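Putative protease (Parabacteroides distasonis ATCC 8503, PDB 3KD4) is of unknown function but is probably exported and may act as a protease. Local coordinates at residues S4-G9 against S41-S46; L315-C320 against K354-S359; N415-P420 against S489-W494. All blocks are in the same frame, centred on the assembly; numbering follows the deposited sequence.

Contact 1 (S4-G9 against S41-S46); sequences SEAEYG and STYGES
A short 3-10 turn at 42-44 leans on the start of strand 6-17, and Tyr43 reaches across to Ala6 and Tyr8. The phenol ring of Tyr43 is touched at the two carbons next to CZ. Tyr43 CE2 lies 3.9 Å from the methyl carbon CB of Ala6. At the other carbon next to CZ, Tyr43 CE1 is 3.7 Å from Tyr8 OH. Both partners lie on one side of the ring plane and approach it obliquely. The two tyrosine side chains cross at a slant and do not stack. In Tyr43 CG stands anti to the carbonyl carbon (chi1 -80°), which sends the ring toward the strand. Strand 6-17 is an inner strand of the eight-stranded mixed sheet, between strands 23-33 and 140-150. Leu31 of strand 23-33 touches both tyrosines. Ser41 begins an ST turn. Tyr43 N gives a hydrogen bond of 3.0 Å to Ser41 OG, with an N-H...O angle of 159°. The turn also has a backbone bond of 3.0 Å from Gly44 N to Ser41 O. Tyr43 OH is hydrogen-bonded to the hydroxyls of Ser138 and Thr137. Tyr8 OH makes a weak hydrogen bond to a glycerol, probably from the crystallisation liquor.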
loop_
_atom_site.group_PDB
_atom_site.type_symbol
_atom_site.label_atom_id
_atom_site.label_comp_id
_atom_site.label_asym_id
_atom_site.label_seq_id
_atom_site.Cartn_x
_atom_site.Cartn_y
_atom_site.Cartn_z
ATOM N N SER A 4 24.735 -3.817 5.597
ATOM C CA SER A 4 26.158 -4.084 5.263
ATOM C C SER A 4 26.279 -5.461 4.595
ATOM O O SER A 4 27.365 -6.011 4.485
ATOM C CB SER A 4 27.064 -3.941 6.507
ATOM O OG SER A 4 27.448 -5.192 7.084
ATOM N N GLU A 5 25.157 -6.015 4.154
ATOM C CA GLU A 5 25.148 -7.248 3.381
ATOM C C GLU A 5 25.385 -7.000 1.871
ATOM O O GLU A 5 25.851 -7.886 1.150
ATOM C CB GLU A 5 23.789 -7.893 3.516
ATOM C CG GLU A 5 23.439 -8.323 4.939
ATOM C CD GLU A 5 23.961 -9.690 5.293
ATOM O OE1 GLU A 5 23.761 -10.631 4.513
ATOM O OE2 GLU A 5 24.550 -9.833 6.365
ATOM N N ALA A 6 24.981 -5.810 1.422
ATOM C CA ALA A 6 25.057 -5.421 0.012
ATOM C C ALA A 6 25.062 -3.928 -0.068
ATOM O O ALA A 6 24.588 -3.266 0.865
ATOM C CB ALA A 6 23.868 -6.005 -0.785
ATOM N N GLU A 7 25.583 -3.402 -1.181
ATOM C CA GLU A 7 25.575 -1.986 -1.458
ATOM C C GLU A 7 25.449 -1.748 -2.952
ATOM O O GLU A 7 26.140 -2.405 -3.751
ATOM C CB GLU A 7 26.889 -1.381 -0.986
ATOM C CG GLU A 7 27.037 0.112 -1.198
ATOM C CD GLU A 7 28.467 0.549 -0.963
ATOM O OE1 GLU A 7 28.960 1.476 -1.674
ATOM O OE2 GLU A 7 29.118 -0.089 -0.101
ATOM N N TYR A 8 24.599 -0.813 -3.335
ATOM C CA TYR A 8 24.558 -0.351 -4.723
ATOM C C TYR A 8 25.604 0.730 -4.872
ATOM O O TYR A 8 25.427 1.849 -4.382
ATOM C CB TYR A 8 23.210 0.247 -5.086
ATOM C CG TYR A 8 22.081 -0.755 -5.196
ATOM C CD1 TYR A 8 21.829 -1.397 -6.399
ATOM C CD2 TYR A 8 21.256 -1.021 -4.122
ATOM C CE1 TYR A 8 20.804 -2.288 -6.520
ATOM C CE2 TYR A 8 20.200 -1.911 -4.232
ATOM C CZ TYR A 8 19.991 -2.538 -5.443
ATOM O OH TYR A 8 18.995 -3.444 -5.602
ATOM N N GLY A 9 26.687 0.408 -5.562
ATOM C CA GLY A 9 27.737 1.383 -5.832
ATOM C C GLY A 9 27.196 2.482 -6.733
ATOM O O GLY A 9 27.431 3.673 -6.507
ATOM N N SER A 41 19.679 -14.709 -1.585
ATOM C CA SER A 41 18.383 -14.045 -1.523
ATOM C C SER A 41 17.905 -13.708 -2.966
ATOM O O SER A 41 18.555 -14.065 -3.936
ATOM C CB SER A 41 18.498 -12.759 -0.699
ATOM O OG SER A 41 19.138 -11.718 -1.432
ATOM N N THR A 42 16.821 -12.966 -3.092
ATOM C CA THR A 42 16.375 -12.536 -4.406
ATOM C C THR A 42 17.340 -11.510 -5.029
ATOM O O THR A 42 17.187 -11.171 -6.196
ATOM C CB THR A 42 14.953 -11.953 -4.371
ATOM O OG1 THR A 42 14.898 -10.952 -3.377
ATOM C CG2 THR A 42 13.900 -13.025 -4.110
ATOM N N TYR A 43 18.359 -11.045 -4.286
ATOM C CA TYR A 43 19.464 -10.281 -4.931
ATOM C C TYR A 43 20.206 -11.111 -5.986
ATOM O O TYR A 43 20.871 -10.574 -6.858
ATOM C CB TYR A 43 20.451 -9.741 -3.916
ATOM C CG TYR A 43 20.052 -8.477 -3.200
ATOM C CD1 TYR A 43 19.345 -7.463 -3.853
ATOM C CD2 TYR A 43 20.462 -8.252 -1.897
ATOM C CE1 TYR A 43 19.028 -6.270 -3.195
ATOM C CE2 TYR A 43 20.172 -7.089 -1.252
ATOM C CZ TYR A 43 19.441 -6.097 -1.899
ATOM O OH TYR A 43 19.142 -4.916 -1.269
ATOM N N GLY A 44 20.035 -12.431 -5.934
ATOM C CA GLY A 44 20.577 -13.307 -6.968
ATOM C C GLY A 44 19.920 -13.140 -8.339
ATOM O O GLY A 44 20.408 -13.704 -9.325
ATOM N N GLU A 45 18.795 -12.419 -8.382
ATOM C CA GLU A 45 18.069 -12.173 -9.626
ATOM C C GLU A 45 17.671 -10.727 -9.782
ATOM O O GLU A 45 17.585 -10.004 -8.824
ATOM C CB GLU A 45 16.776 -12.994 -9.685
ATOM C CG GLU A 45 16.967 -14.492 -9.773
ATOM C CD GLU A 45 17.232 -15.123 -8.424
ATOM O OE1 GLU A 45 16.579 -14.715 -7.448
ATOM O OE2 GLU A 45 18.097 -16.024 -8.356
ATOM N N SER A 46 17.416 -10.344 -11.026
ATOM C CA SER A 46 16.736 -9.119 -11.338
ATOM C C SER A 46 15.408 -9.458 -12.038
ATOM O O SER A 46 15.306 -10.468 -12.770
ATOM C CB SER A 46 17.642 -8.223 -12.180
ATOM O OG SER A 46 18.727 -7.720 -11.408
#

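Contact 2 (L315-C320 against K354-S359); sequences LDTDAC and KVVSLS
Lys354 and Leu315 make the polar part of this contact. Lys354 NZ donates a hydrogen bond of 2.9 Å to the backbone oxygen Leu315 O. The ammonium group comes in at a C=O...N angle of 146° and is tilted 34° out of the carbonyl plane. The lysine chain runs extended beyond CG, which carries NZ from the strand to the loop. Lys354 is modelled in two conformers, and this bond and the next belong to one of them. A water adds a second link. It accepts from Lys354 NZ at 2.7 Å and from the backbone Thr317 N at 3.0 Å.

The apolar touch is between Lys354 CD and the methyl carbon Thr317 CG2, at 4.1 Å. Further along the strand, Val356 CG2 makes a loose van der Waals approach to the hydroxyl oxygen Thr317 OG1 at 4.5 Å.

Strand 353-357 lies beside strand 305-312 in an antiparallel sheet of five strands. The loop that leaves the end of strand 305-312 folds back over one side of strand 353-357, and Thr317 also rests on Tyr311. Val356 is backed by Leu215 of helix 211-222.

Local bonds shape the loop. Asp316 OD1 accepts from Asp318 N at 2.9 Å, an Asx turn, with the donor above the carboxylate plane. Ala319 N bonds to Asp316 O at 3.0 Å. Asp316 OD1 is 6.2 Å from Lys354 NZ, so the opposite charges may attract weakly without touching. Asp316 N is held by Tyr160 OH.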
loop_
_atom_site.group_PDB
_atom_site.type_symbol
_atom_site.label_atom_id
_atom_site.label_comp_id
_atom_site.label_asym_id
_atom_site.label_seq_id
_atom_site.Cartn_x
_atom_site.Cartn_y
_atom_site.Cartn_z
ATOM N N LEU A 315 2.682 15.198 -1.096
ATOM C CA LEU A 315 2.963 15.512 -2.497
ATOM C C LEU A 315 2.224 16.743 -2.989
ATOM O O LEU A 315 1.069 16.991 -2.620
ATOM C CB LEU A 315 2.503 14.387 -3.391
ATOM C CG LEU A 315 3.287 13.118 -3.503
ATOM C CD1 LEU A 315 2.496 12.304 -4.551
ATOM C CD2 LEU A 315 4.760 13.357 -3.914
ATOM N N ASP A 316 2.869 17.473 -3.881
ATOM C CA ASP A 316 2.194 18.547 -4.578
ATOM C C ASP A 316 1.439 17.923 -5.719
ATOM O O ASP A 316 2.025 17.582 -6.736
ATOM C CB ASP A 316 3.207 19.553 -5.094
ATOM C CG ASP A 316 2.559 20.640 -5.970
ATOM O OD1 ASP A 316 1.339 20.631 -6.218
ATOM O OD2 ASP A 316 3.317 21.476 -6.437
ATOM N N THR A 317 0.137 17.756 -5.546
ATOM C CA THR A 317 -0.665 17.039 -6.528
ATOM C C THR A 317 -0.958 17.889 -7.786
ATOM O O THR A 317 -1.407 17.352 -8.775
ATOM C CB THR A 317 -1.970 16.455 -5.923
ATOM O OG1 THR A 317 -2.758 17.501 -5.378
ATOM C CG2 THR A 317 -1.623 15.465 -4.812
ATOM N N ASP A 318 -0.643 19.177 -7.770
ATOM C CA ASP A 318 -0.674 19.966 -9.016
ATOM C C ASP A 318 0.439 19.522 -9.956
ATOM O O ASP A 318 0.340 19.658 -11.185
ATOM C CB ASP A 318 -0.494 21.449 -8.697
ATOM C CG ASP A 318 -1.702 22.040 -8.043
ATOM O OD1 ASP A 318 -2.818 21.624 -8.446
ATOM O OD2 ASP A 318 -1.521 22.950 -7.201
ATOM N N ALA A 319 1.513 18.994 -9.380
ATOM C CA ALA A 319 2.741 18.666 -10.140
ATOM C C ALA A 319 2.950 17.177 -10.318
ATOM O O ALA A 319 4.045 16.748 -10.698
ATOM C CB ALA A 319 3.983 19.257 -9.438
ATOM N N CYS A 320 1.983 16.343 -9.989
ATOM C CA CYS A 320 2.192 14.957 -10.322
ATOM C C CYS A 320 1.158 14.399 -11.281
ATOM O O CYS A 320 0.156 15.032 -11.568
ATOM C CB CYS A 320 2.331 14.125 -9.114
ATOM S SG CYS A 320 0.845 14.058 -8.195
ATOM N N LYS A 354 -3.907 12.610 0.543
ATOM C CA LYS A 354 -4.606 13.624 -0.233
ATOM C C LYS A 354 -5.542 12.892 -1.174
ATOM O O LYS A 354 -5.117 12.016 -1.929
ATOM C CB LYS A 354 -3.604 14.486 -0.997
ATOM C CG LYS A 354 -3.141 15.706 -0.221
ATOM C CD LYS A 354 -1.941 16.404 -0.878
ATOM C CE LYS A 354 -1.393 17.520 0.025
ATOM N NZ LYS A 354 -0.606 18.490 -0.780
ATOM N N VAL A 355 -6.812 13.234 -1.115
ATOM C CA VAL A 355 -7.835 12.557 -1.899
ATOM C C VAL A 355 -8.399 13.561 -2.882
ATOM O O VAL A 355 -8.784 14.669 -2.492
ATOM C CB VAL A 355 -8.905 11.985 -0.979
ATOM C CG1 VAL A 355 -10.070 11.353 -1.765
ATOM C CG2 VAL A 355 -8.245 11.006 -0.011
ATOM N N VAL A 356 -8.394 13.203 -4.161
ATOM C CA VAL A 356 -8.881 14.116 -5.206
ATOM C C VAL A 356 -9.814 13.391 -6.140
ATOM O O VAL A 356 -9.460 12.296 -6.644
ATOM C CB VAL A 356 -7.709 14.696 -6.011
ATOM C CG1 VAL A 356 -8.226 15.761 -6.981
ATOM C CG2 VAL A 356 -6.623 15.253 -5.096
ATOM N N SER A 357 -11.003 13.947 -6.394
ATOM C CA SER A 357 -11.904 13.372 -7.386
ATOM C C SER A 357 -11.301 13.501 -8.815
ATOM O O SER A 357 -10.451 14.350 -9.054
ATOM C CB SER A 357 -13.252 14.085 -7.347
ATOM O OG SER A 357 -13.150 15.375 -7.904
ATOM N N LEU A 358 -11.726 12.658 -9.742
ATOM C CA LEU A 358 -11.271 12.750 -11.148
ATOM C C LEU A 358 -11.682 14.033 -11.871
ATOM O O LEU A 358 -11.048 14.423 -12.857
ATOM C CB LEU A 358 -11.709 11.535 -11.973
ATOM C CG LEU A 358 -11.179 10.150 -11.555
ATOM C CD1 LEU A 358 -11.224 9.131 -12.706
ATOM C CD2 LEU A 358 -9.802 10.178 -10.944
ATOM N N SER A 359 -12.685 14.718 -11.344
ATOM C CA SER A 359 -13.038 16.042 -11.819
ATOM C C SER A 359 -12.170 17.090 -11.132
ATOM O O SER A 359 -12.344 18.245 -11.392
ATOM C CB SER A 359 -14.524 16.336 -11.586
ATOM O OG SER A 359 -14.846 16.267 -10.211
HETATM O O HOH W 1 -1.074 19.354 -3.310
#

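Contact 3 (N415-P420 against S489-W494); sequences NLFELP and SLIHEW
The ring of Phe417 meets Ile491 of helix 481-495 with its edge. The methyl carbon Ile491 CD1 lies near the ring plane, 3.9 Å from Phe417 CE2 and 4.1 Å from Phe417 CZ. The helix segment puts no atom on either face of this ring. Phe417 belongs to strand 417-418, which pairs with strand 478-479 in a small two-stranded antiparallel sheet. The helix follows strand 478-479 in the chain and packs by Ile491 against Phe417 and Leu419. No hydrogen bond crosses between the two segments, and all three touching side chains are buried.

The Phe417 and Ile491 side chains approach from opposite directions. In Phe417 CG is anti to the backbone N (chi1 -178°), and the ring stretches toward the helix. In Ile491 CG1 is anti to the carbonyl carbon (chi1 -67°), and CD1 ends the longer branch as the atom that reaches the strand. Leu474 of strand 465-474, in the five-stranded mixed sheet, touches both Leu419 and Ile491, and Phe192 touches Phe417. Glu418, between Phe417 and Leu419, forms a salt bridge with Arg349. The Leu419 side chain lies alongside that of Ile491 but points the opposite way, and its methyl carbon Leu419 CD2 ends 4.2 Å from Ile491 CD1.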
loop_
_atom_site.group_PDB
_atom_site.type_symbol
_atom_site.label_atom_id
_atom_site.label_comp_id
_atom_site.label_asym_id
_atom_site.label_seq_id
_atom_site.Cartn_x
_atom_site.Cartn_y
_atom_site.Cartn_z
ATOM N N ASN A 415 12.494 5.312 13.860
ATOM C CA ASN A 415 11.633 5.947 12.856
ATOM C C ASN A 415 10.242 6.208 13.385
ATOM O O ASN A 415 9.865 5.685 14.431
ATOM C CB ASN A 415 11.557 5.068 11.617
ATOM C CG ASN A 415 12.893 4.955 10.931
ATOM O OD1 ASN A 415 13.626 3.987 11.109
ATOM N ND2 ASN A 415 13.248 5.986 10.210
ATOM N N LEU A 416 9.488 7.029 12.668
ATOM C CA LEU A 416 8.089 7.232 12.982
ATOM C C LEU A 416 7.381 5.926 13.044
ATOM O O LEU A 416 7.675 5.017 12.268
ATOM C CB LEU A 416 7.398 8.097 11.947
ATOM C CG LEU A 416 7.796 9.575 11.919
ATOM C CD1 LEU A 416 6.998 10.272 10.803
ATOM C CD2 LEU A 416 7.542 10.252 13.267
ATOM N N PHE A 417 6.437 5.870 13.979
ATOM C CA PHE A 417 5.590 4.729 14.223
ATOM C C PHE A 417 4.168 5.077 13.789
ATOM O O PHE A 417 3.655 6.112 14.197
ATOM C CB PHE A 417 5.639 4.445 15.722
ATOM C CG PHE A 417 4.845 3.272 16.137
ATOM C CD1 PHE A 417 5.161 2.022 15.666
ATOM C CD2 PHE A 417 3.786 3.406 17.009
ATOM C CE1 PHE A 417 4.420 0.912 16.055
ATOM C CE2 PHE A 417 3.041 2.271 17.417
ATOM C CZ PHE A 417 3.364 1.043 16.917
ATOM N N GLU A 418 3.539 4.244 12.975
ATOM C CA GLU A 418 2.199 4.552 12.433
ATOM C C GLU A 418 1.236 3.431 12.633
ATOM O O GLU A 418 1.553 2.286 12.342
ATOM C CB GLU A 418 2.305 4.847 10.912
ATOM C CG GLU A 418 1.022 5.392 10.259
ATOM C CD GLU A 418 1.243 5.751 8.811
ATOM O OE1 GLU A 418 1.557 6.917 8.560
ATOM O OE2 GLU A 418 1.154 4.867 7.936
ATOM N N LEU A 419 0.038 3.759 13.107
ATOM C CA LEU A 419 -1.019 2.783 13.296
ATOM C C LEU A 419 -1.883 2.704 12.040
ATOM O O LEU A 419 -2.023 3.695 11.327
ATOM C CB LEU A 419 -1.901 3.212 14.456
ATOM C CG LEU A 419 -1.237 3.510 15.800
ATOM C CD1 LEU A 419 -2.360 3.828 16.780
ATOM C CD2 LEU A 419 -0.414 2.308 16.277
ATOM N N PRO A 420 -2.493 1.537 11.773
ATOM C CA PRO A 420 -3.355 1.423 10.597
ATOM C C PRO A 420 -4.560 2.373 10.656
ATOM O O PRO A 420 -4.988 2.886 9.626
ATOM C CB PRO A 420 -3.822 -0.039 10.645
ATOM C CG PRO A 420 -2.918 -0.735 11.557
ATOM C CD PRO A 420 -2.370 0.263 12.504
ATOM N N SER A 489 3.382 1.406 25.578
ATOM C CA SER A 489 2.881 0.918 26.862
ATOM C C SER A 489 1.358 0.662 26.813
ATOM O O SER A 489 0.901 -0.310 27.368
ATOM C CB SER A 489 3.316 1.842 28.004
ATOM O OG SER A 489 2.592 3.053 27.985
ATOM N N LEU A 490 0.600 1.460 26.049
ATOM C CA LEU A 490 -0.825 1.211 25.868
ATOM C C LEU A 490 -1.060 -0.084 25.136
ATOM O O LEU A 490 -1.869 -0.941 25.571
ATOM C CB LEU A 490 -1.510 2.371 25.109
ATOM C CG LEU A 490 -1.494 3.757 25.762
ATOM C CD1 LEU A 490 -2.130 4.857 24.845
ATOM C CD2 LEU A 490 -2.209 3.738 27.133
ATOM N N ILE A 491 -0.355 -0.240 24.006
ATOM C CA ILE A 491 -0.577 -1.391 23.132
ATOM C C ILE A 491 -0.191 -2.652 23.893
ATOM O O ILE A 491 -0.891 -3.665 23.868
ATOM C CB ILE A 491 0.205 -1.284 21.774
ATOM C CG1 ILE A 491 -0.379 -0.140 20.945
ATOM C CG2 ILE A 491 0.140 -2.613 21.021
ATOM C CD1 ILE A 491 0.606 0.445 19.868
ATOM N N HIS A 492 0.920 -2.568 24.589
ATOM C CA HIS A 492 1.369 -3.684 25.400
ATOM C C HIS A 492 0.375 -4.025 26.547
ATOM O O HIS A 492 0.141 -5.187 26.849
ATOM C CB HIS A 492 2.764 -3.359 25.933
ATOM C CG HIS A 492 3.289 -4.352 26.913
ATOM N ND1 HIS A 492 3.684 -5.621 26.539
ATOM C CD2 HIS A 492 3.525 -4.256 28.242
ATOM C CE1 HIS A 492 4.100 -6.277 27.608
ATOM N NE2 HIS A 492 4.027 -5.467 28.652
ATOM N N GLU A 493 -0.214 -3.010 27.171
ATOM C CA GLU A 493 -1.202 -3.271 28.232
ATOM C C GLU A 493 -2.358 -4.071 27.659
ATOM O O GLU A 493 -2.868 -4.999 28.309
ATOM C CB GLU A 493 -1.702 -1.981 28.882
ATOM C CG GLU A 493 -2.607 -2.241 30.116
ATOM C CD GLU A 493 -2.005 -1.746 31.422
ATOM O OE1 GLU A 493 -0.777 -1.704 31.550
ATOM O OE2 GLU A 493 -2.791 -1.382 32.315
ATOM N N TRP A 494 -2.733 -3.761 26.421
ATOM C CA TRP A 494 -3.800 -4.487 25.749
ATOM C C TRP A 494 -3.431 -5.931 25.405
ATOM O O TRP A 494 -4.225 -6.838 25.654
ATOM C CB TRP A 494 -4.263 -3.757 24.477
ATOM C CG TRP A 494 -5.424 -4.423 23.862
ATOM C CD1 TRP A 494 -5.415 -5.247 22.799
ATOM C CD2 TRP A 494 -6.780 -4.345 24.304
ATOM N NE1 TRP A 494 -6.689 -5.721 22.542
ATOM C CE2 TRP A 494 -7.551 -5.156 23.443
ATOM C CE3 TRP A 494 -7.422 -3.663 25.333
ATOM C CZ2 TRP A 494 -8.938 -5.298 23.583
ATOM C CZ3 TRP A 494 -8.812 -3.791 25.474
ATOM C CH2 TRP A 494 -9.552 -4.595 24.597
#

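The three contacts lie in separate parts of the chain and follow one another in sequence without interleaving. Contact 1 sits on the eight-stranded sheet near the N-terminus. Contact 2 is on the five-stranded antiparallel sheet. Contact 3 lies toward the C-terminus and joins the two-stranded sheet of 417-418 and 478-479 to helix 481-495. Their centres are 35 Å apart for contacts 1 and 2, 32 Å for contacts 1 and 3, and 30 Å for contacts 2 and 3. None touches another. The nearest atoms of contacts 2 and 3 are about 11 Å apart. None of the three can be tied to an active site on what is known. Contact 1 has a glycerol beside it.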